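Local coordinates for haloacid dehalogenase-like hydrolase (Salmonella enterica subsp. enterica serovar Typhi, PDB 4EZE), which probably hydrolyses O-phosphoserine to serine and phosphate as a magnesium-dependent phosphatase of the haloacid dehalogenase superfamily, the last step of serine biosynthesis, at residues A[86-89]-A[90-94]. Numbering follows the deposited sequence.
Sequences YLRE and LSLQW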
loop_
_atom_site.group_PDB
_atom_site.type_symbol
_atom_site.label_atom_id
_atom_site.label_comp_id
_atom_site.label_asym_id
_atom_site.label_seq_id
_atom_site.Cartn_x
_atom_site.Cartn_y
_atom_site.Cartn_z
ATOM N N TYR A 86 -2.378 21.959 4.412
ATOM C CA TYR A 86 -3.656 22.557 4.036
ATOM C C TYR A 86 -4.325 21.807 2.867
ATOM O O TYR A 86 -5.537 21.583 2.865
ATOM C CB TYR A 86 -3.489 24.058 3.741
ATOM C CG TYR A 86 -4.784 24.792 3.367
ATOM C CD1 TYR A 86 -5.762 25.042 4.323
ATOM C CD2 TYR A 86 -5.019 25.245 2.065
ATOM C CE1 TYR A 86 -6.934 25.706 4.000
ATOM C CE2 TYR A 86 -6.194 25.919 1.733
ATOM C CZ TYR A 86 -7.144 26.147 2.714
ATOM O OH TYR A 86 -8.321 26.801 2.429
ATOM N N LEU A 87 -3.544 21.411 1.867
ATOM C CA LEU A 87 -4.126 20.673 0.749
ATOM C C LEU A 87 -4.777 19.355 1.260
ATOM O O LEU A 87 -5.950 19.049 0.984
ATOM C CB LEU A 87 -3.052 20.414 -0.306
ATOM C CG LEU A 87 -3.558 19.983 -1.689
ATOM C CD1 LEU A 87 -4.660 20.890 -2.193
ATOM C CD2 LEU A 87 -2.422 19.944 -2.694
ATOM N N ARG A 88 -4.013 18.625 2.056
ATOM C CA ARG A 88 -4.438 17.381 2.662
ATOM C C ARG A 88 -5.711 17.551 3.478
ATOM O O ARG A 88 -6.661 16.809 3.297
ATOM C CB ARG A 88 -3.330 16.815 3.554
ATOM C CG ARG A 88 -3.725 15.488 4.238
ATOM C CD ARG A 88 -4.136 14.431 3.197
ATOM N NE ARG A 88 -2.991 13.988 2.385
ATOM C CZ ARG A 88 -3.060 13.430 1.166
ATOM N NH1 ARG A 88 -4.233 13.244 0.539
ATOM N NH2 ARG A 88 -1.928 13.065 0.559
ATOM N N GLU A 89 -5.738 18.523 4.378
ATOM C CA GLU A 89 -6.933 18.729 5.189
ATOM C C GLU A 89 -8.146 18.997 4.298
ATOM O O GLU A 89 -9.269 18.536 4.550
ATOM C CB GLU A 89 -6.722 19.900 6.156
ATOM C CG GLU A 89 -8.015 20.592 6.589
ATOM C CD GLU A 89 -7.756 21.883 7.362
ATOM O OE1 GLU A 89 -6.845 21.906 8.217
ATOM O OE2 GLU A 89 -8.461 22.885 7.123
ATOM N N LEU A 90 -7.899 19.765 3.252
ATOM C CA LEU A 90 -8.920 20.137 2.292
ATOM C C LEU A 90 -9.400 18.932 1.516
ATOM O O LEU A 90 -10.565 18.857 1.104
ATOM C CB LEU A 90 -8.322 21.149 1.331
ATOM C CG LEU A 90 -9.259 21.937 0.438
ATOM C CD1 LEU A 90 -10.322 22.617 1.282
ATOM C CD2 LEU A 90 -8.427 22.977 -0.281
ATOM N N SER A 91 -8.498 17.989 1.293
ATOM C CA SER A 91 -8.848 16.852 0.459
ATOM C C SER A 91 -9.712 15.944 1.292
ATOM O O SER A 91 -10.524 15.190 0.757
ATOM C CB SER A 91 -7.602 16.104 0.007
ATOM O OG SER A 91 -7.039 15.336 1.070
ATOM N N LEU A 92 -9.535 16.006 2.610
ATOM C CA LEU A 92 -10.349 15.180 3.507
ATOM C C LEU A 92 -11.728 15.812 3.719
ATOM O O LEU A 92 -12.709 15.123 3.945
ATOM C CB LEU A 92 -9.640 14.922 4.842
ATOM C CG LEU A 92 -8.299 14.174 4.824
ATOM C CD1 LEU A 92 -7.912 13.845 6.260
ATOM C CD2 LEU A 92 -8.329 12.909 3.971
ATOM N N GLN A 93 -11.821 17.126 3.588
ATOM C CA GLN A 93 -13.106 17.778 3.812
ATOM C C GLN A 93 -13.933 17.726 2.552
ATOM O O GLN A 93 -15.146 17.534 2.602
ATOM C CB GLN A 93 -12.908 19.236 4.254
ATOM C CG GLN A 93 -13.742 19.641 5.448
ATOM C CD GLN A 93 -13.251 20.935 6.052
ATOM O OE1 GLN A 93 -12.817 21.838 5.335
ATOM N NE2 GLN A 93 -13.307 21.030 7.375
ATOM N N TRP A 94 -13.295 17.911 1.401
ATOM C CA TRP A 94 -14.055 17.776 0.160
ATOM C C TRP A 94 -13.959 16.375 -0.424
ATOM O O TRP A 94 -14.531 16.113 -1.483
ATOM C CB TRP A 94 -13.572 18.757 -0.923
ATOM C CG TRP A 94 -13.483 20.169 -0.498
ATOM C CD1 TRP A 94 -13.872 20.694 0.695
ATOM C CD2 TRP A 94 -13.002 21.263 -1.289
ATOM N NE1 TRP A 94 -13.642 22.049 0.703
ATOM C CE2 TRP A 94 -13.117 22.422 -0.508
ATOM C CE3 TRP A 94 -12.484 21.370 -2.581
ATOM C CZ2 TRP A 94 -12.729 23.673 -0.975
ATOM C CZ3 TRP A 94 -12.103 22.614 -3.045
ATOM C CH2 TRP A 94 -12.229 23.747 -2.248
HETATM O O HOH W 1 -7.249 12.445 0.457
#
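Ser91 turns its hydroxyl back onto the carbonyl of Arg88, a worked example of how a buried serine spends its hydroxyl proton within its own helix. With chi1 at 75°, OG lies between backbone N and carbonyl carbon and donates to Arg88 O at 2.7 Å. The same oxygen also accepts Leu92 N at 3.1 Å, so two donors grip it. Two residues earlier, the same ladder joins Leu90 N to Tyr86 O (3.0 Å), while the bond from Gln93 N to Glu89 O is weak.

Water extends the polar link: one molecule donates to Ser91 OG at 3.0 Å and weakly accepts from Arg88 NH1. The arginine chain, bent at chi2 and chi3, thus brings its guanidinium near the serine, while NE bonds to Tyr84 OH. Glu89 instead forms a salt bridge with Arg85.

Among apolar contacts, Leu90 CD2 approaches the Tyr86 ring obliquely, 4.2 Å from CE2, and CD1 lies over one face of Trp94, offset toward the rim. Tyr86 and Trp94 also touch helix 34-45, whereas Leu87 meets strands 23-29 and 97-100. Arg88-Ser91 (i to i+3) and Tyr86-Leu90 (i to i+4) belong to the last turns of helix 81-93, which packs against the four-stranded antiparallel sheet.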